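Local coordinates for cytochrome P450 268A2 Cyp268A2 (Mycobacterium marinum, PDB 6BLD), which is a bacterial cytochrome P450, a mostly helical protein that holds a heme in its interior, at residues Q28-S31 with S32-L36; A384-G387 with E388-V391. One frame throughout, in Å; residues are numbered along the deposited sequence.

Contact 1. Residues Q28-S31 with S32-L36; sequences QRES and SFSEL
Arg29 O accepts two backbone N-H groups: Phe33 N at 2.9 Å and, weakly, Ser32 N at 3.1 Å. One residue on, Ser34 N donates to Glu30 O in a short bond of 2.6 Å, whereas Glu35 N reaches Ser31 O only weakly. Gln28 O, whose nearest amide across the contact is Ser32 N, is served otherwise. Ser31 OG approaches Gln28 O at a very short 2.4 Å, a separation to be treated as doubtful; the sounder partner is water 1, which donates to Gln28 O from 2.8 Å. The same water is hydrogen-bonded to Ser32 OG at 2.7 Å, so it bridges the carbonyl and a hydroxyl four residues later. The Glu30 chain leaves anti to its own N (chi1 160°) and bends at chi2, which lays the carboxylate along the helix: OE1 sits 3.9 Å from Phe33 CB and OE2 near Ser34 CB, while OE2 forms a salt bridge with Arg37. The Phe33 ring passes Arg29 O obliquely, CD2 nearest to that oxygen at 3.2 Å, with CE2 beside Arg29 CB, and it meets the ring of Phe335 at about 45°. This is an amphipathic alpha-helix, Arg29 and Phe33 buried and Ser31 exposed, packed beside the beta-sheet of the P450 fold.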
loop_
_atom_site.group_PDB
_atom_site.type_symbol
_atom_site.label_atom_id
_atom_site.label_comp_id
_atom_site.label_asym_id
_atom_site.label_seq_id
_atom_site.Cartn_x
_atom_site.Cartn_y
_atom_site.Cartn_z
ATOM N N GLN A 28 18.472 -2.296 8.243
ATOM C CA GLN A 28 18.612 -2.828 9.594
ATOM C C GLN A 28 17.518 -3.843 9.901
ATOM O O GLN A 28 17.784 -4.885 10.511
ATOM C CB GLN A 28 18.591 -1.690 10.613
ATOM C CG GLN A 28 18.429 -2.161 12.046
ATOM C CD GLN A 28 19.034 -1.202 13.049
ATOM O OE1 GLN A 28 19.378 -0.070 12.712
ATOM N NE2 GLN A 28 19.166 -1.651 14.290
ATOM N N ARG A 29 16.283 -3.556 9.482
ATOM C CA ARG A 29 15.192 -4.501 9.695
ATOM C C ARG A 29 15.417 -5.796 8.927
ATOM O O ARG A 29 14.988 -6.865 9.375
ATOM C CB ARG A 29 13.860 -3.868 9.288
ATOM C CG ARG A 29 13.434 -2.690 10.155
ATOM C CD ARG A 29 11.968 -2.343 9.936
ATOM N NE ARG A 29 11.733 -1.758 8.619
ATOM C CZ ARG A 29 11.742 -0.451 8.373
ATOM N NH1 ARG A 29 11.975 0.409 9.356
ATOM N NH2 ARG A 29 11.518 -0.004 7.145
ATOM N N GLU A 30 16.093 -5.723 7.777
ATOM C CA GLU A 30 16.328 -6.920 6.976
ATOM C C GLU A 30 17.259 -7.894 7.690
ATOM O O GLU A 30 17.099 -9.114 7.569
ATOM C CB GLU A 30 16.887 -6.533 5.604
ATOM C CG GLU A 30 17.613 -7.651 4.860
ATOM C CD GLU A 30 16.706 -8.815 4.490
ATOM O OE1 GLU A 30 15.468 -8.661 4.539
ATOM O OE2 GLU A 30 17.237 -9.892 4.144
ATOM N N SER A 31 18.231 -7.376 8.447
ATOM C CA SER A 31 19.099 -8.257 9.224
ATOM C C SER A 31 18.309 -9.035 10.267
ATOM O O SER A 31 18.669 -10.170 10.602
ATOM C CB SER A 31 20.214 -7.448 9.887
ATOM O OG SER A 31 19.709 -6.251 10.451
ATOM N N SER A 32 17.230 -8.447 10.791
ATOM C CA SER A 32 16.330 -9.185 11.667
ATOM C C SER A 32 15.458 -10.151 10.875
ATOM O O SER A 32 15.258 -11.298 11.292
ATOM C CB SER A 32 15.460 -8.214 12.466
ATOM O OG SER A 32 16.220 -7.542 13.455
ATOM N N PHE A 33 14.933 -9.704 9.729
ATOM C CA PHE A 33 14.144 -10.586 8.877
ATOM C C PHE A 33 14.984 -11.731 8.324
ATOM O O PHE A 33 14.466 -12.834 8.111
ATOM C CB PHE A 33 13.524 -9.789 7.728
ATOM C CG PHE A 33 12.454 -8.828 8.160
ATOM C CD1 PHE A 33 11.477 -9.218 9.062
ATOM C CD2 PHE A 33 12.420 -7.537 7.659
ATOM C CE1 PHE A 33 10.490 -8.336 9.460
ATOM C CE2 PHE A 33 11.434 -6.650 8.053
ATOM C CZ PHE A 33 10.469 -7.051 8.955
ATOM N N SER A 34 16.275 -11.492 8.087
ATOM C CA SER A 34 17.131 -12.527 7.512
ATOM C C SER A 34 17.331 -13.682 8.485
ATOM O O SER A 34 17.220 -14.854 8.102
ATOM C CB SER A 34 18.476 -11.928 7.104
ATOM O OG SER A 34 19.309 -12.909 6.510
ATOM N N GLU A 35 17.629 -13.373 9.751
ATOM C CA GLU A 35 17.843 -14.428 10.737
ATOM C C GLU A 35 16.568 -15.224 10.975
ATOM O O GLU A 35 16.609 -16.452 11.118
ATOM C CB GLU A 35 18.356 -13.840 12.051
ATOM C CG GLU A 35 18.399 -14.855 13.190
ATOM C CD GLU A 35 19.036 -14.306 14.452
ATOM O OE1 GLU A 35 18.791 -14.874 15.539
ATOM O OE2 GLU A 35 19.781 -13.310 14.359
ATOM N N LEU A 36 15.422 -14.541 11.026
ATOM C CA LEU A 36 14.152 -15.240 11.186
ATOM C C LEU A 36 13.876 -16.147 9.994
ATOM O O LEU A 36 13.566 -17.331 10.162
ATOM C CB LEU A 36 13.020 -14.232 11.377
ATOM C CG LEU A 36 13.034 -13.461 12.697
ATOM C CD1 LEU A 36 11.909 -12.441 12.729
ATOM C CD2 LEU A 36 12.933 -14.413 13.878
HETATM O O HOH W 1 18.321 -5.851 13.056
#

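Contact 2. Residues A384-G387 with E388-V391; sequences AIFG and ELLV
Ala384 O and Ile385 O receive Glu388 N and Leu389 N in two backbone hydrogen bonds, each 3.0 Å long. The next two carbonyls are used less evenly. Leu390 N donates to Phe386 O at a longer 3.3 Å and also makes a weak bond to Gly387 O; that second oxygen takes Val391 N at 2.9 Å as well and so serves two amides. Together these bonds form the last turns of helix 375-392, the L helix of the P450 fold, which packs against helices 123-147 and 247-278. Apolar contacts run along its buried side. Leu389 CD1 is the shared atom, 4.2 Å from Phe386 CD1, approaching that ring obliquely, and 4.4 Å from Ile385 CG1. With CG anti to its carbonyl carbon (chi1 -74°), Leu389 turns back toward the preceding turn, and its CG lies 3.2 Å from Ile385 O. Outward from this cluster, Ile385 touches Val141, Cys157 and Ile269, Phe386 touches Leu276, and Leu389 touches Phe153. The one charged group, Glu388, faces helix 123-147 as well, packing on Ala137 and Val141: it runs its CB and CG beside Ala384 O, CG at 3.4 Å from that oxygen, then bends at chi2, and OE1 forms a salt bridge with Lys138.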
loop_
_atom_site.group_PDB
_atom_site.type_symbol
_atom_site.label_atom_id
_atom_site.label_comp_id
_atom_site.label_asym_id
_atom_site.label_seq_id
_atom_site.Cartn_x
_atom_site.Cartn_y
_atom_site.Cartn_z
ATOM N N ALA A 384 3.716 5.029 -17.065
ATOM C CA ALA A 384 3.533 6.348 -17.656
ATOM C C ALA A 384 4.441 7.392 -17.017
ATOM O O ALA A 384 5.045 8.203 -17.727
ATOM C CB ALA A 384 2.070 6.775 -17.540
ATOM N N ILE A 385 4.552 7.390 -15.686
ATOM C CA ILE A 385 5.309 8.444 -15.013
ATOM C C ILE A 385 6.808 8.257 -15.226
ATOM O O ILE A 385 7.552 9.235 -15.372
ATOM C CB ILE A 385 4.942 8.504 -13.517
ATOM C CG1 ILE A 385 5.487 9.786 -12.883
ATOM C CG2 ILE A 385 5.439 7.271 -12.770
ATOM C CD1 ILE A 385 4.855 11.050 -13.424
ATOM N N PHE A 386 7.278 7.009 -15.262
ATOM C CA PHE A 386 8.703 6.779 -15.460
ATOM C C PHE A 386 9.098 6.916 -16.923
ATOM O O PHE A 386 10.253 7.242 -17.220
ATOM C CB PHE A 386 9.098 5.405 -14.919
ATOM C CG PHE A 386 9.271 5.377 -13.427
ATOM C CD1 PHE A 386 10.357 5.997 -12.832
ATOM C CD2 PHE A 386 8.339 4.747 -12.619
ATOM C CE1 PHE A 386 10.516 5.981 -11.458
ATOM C CE2 PHE A 386 8.492 4.729 -11.245
ATOM C CZ PHE A 386 9.582 5.347 -10.664
ATOM N N GLY A 387 8.163 6.682 -17.844
ATOM C CA GLY A 387 8.440 6.963 -19.241
ATOM C C GLY A 387 8.518 8.452 -19.520
ATOM O O GLY A 387 9.340 8.900 -20.323
ATOM N N GLU A 388 7.669 9.240 -18.854
ATOM C CA GLU A 388 7.698 10.685 -19.044
ATOM C C GLU A 388 8.901 11.319 -18.363
ATOM O O GLU A 388 9.450 12.304 -18.871
ATOM C CB GLU A 388 6.405 11.315 -18.527
ATOM C CG GLU A 388 5.216 11.110 -19.443
ATOM C CD GLU A 388 5.540 11.431 -20.890
ATOM O OE1 GLU A 388 6.228 12.445 -21.143
ATOM O OE2 GLU A 388 5.112 10.665 -21.777
ATOM N N LEU A 389 9.321 10.779 -17.216
ATOM C CA LEU A 389 10.533 11.274 -16.574
ATOM C C LEU A 389 11.755 11.032 -17.447
ATOM O O LEU A 389 12.714 11.810 -17.403
ATOM C CB LEU A 389 10.716 10.617 -15.205
ATOM C CG LEU A 389 9.791 11.105 -14.087
ATOM C CD1 LEU A 389 9.826 10.150 -12.901
ATOM C CD2 LEU A 389 10.153 12.518 -13.655
ATOM N N LEU A 390 11.738 9.968 -18.251
ATOM C CA LEU A 390 12.837 9.714 -19.174
ATOM C C LEU A 390 12.676 10.491 -20.475
ATOM O O LEU A 390 13.674 10.793 -21.138
ATOM C CB LEU A 390 12.946 8.217 -19.461
ATOM C CG LEU A 390 13.351 7.333 -18.279
ATOM C CD1 LEU A 390 13.774 5.952 -18.756
ATOM C CD2 LEU A 390 14.459 7.987 -17.473
ATOM N N VAL A 391 11.441 10.821 -20.855
ATOM C CA VAL A 391 11.220 11.603 -22.067
ATOM C C VAL A 391 11.620 13.057 -21.841
ATOM O O VAL A 391 12.321 13.660 -22.662
ATOM C CB VAL A 391 9.754 11.485 -22.523
ATOM C CG1 VAL A 391 9.332 12.717 -23.319
ATOM C CG2 VAL A 391 9.554 10.225 -23.348
#

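In the fold
Each contact lies within one helix, 26-39 for contact 1 and 375-392 for contact 2, and both are partly buried, their centres about 21 and 22 Å from the centre of the chain. Their centres lie 34 Å apart and they share no element. Contact 2 has the larger buried share, four of eight touching residues against two, and belongs to the helical part of the fold, with the side chain of Phe386 about 10 Å from the heme; its chemistry is mainly apolar. Contact 1 lies by the sheet strand 331-335, is richer in hydroxyls and includes a bridging water. Each has a glutamate paired with a basic residue: Arg37 on the same helix in contact 1, Lys138 on another helix in contact 2.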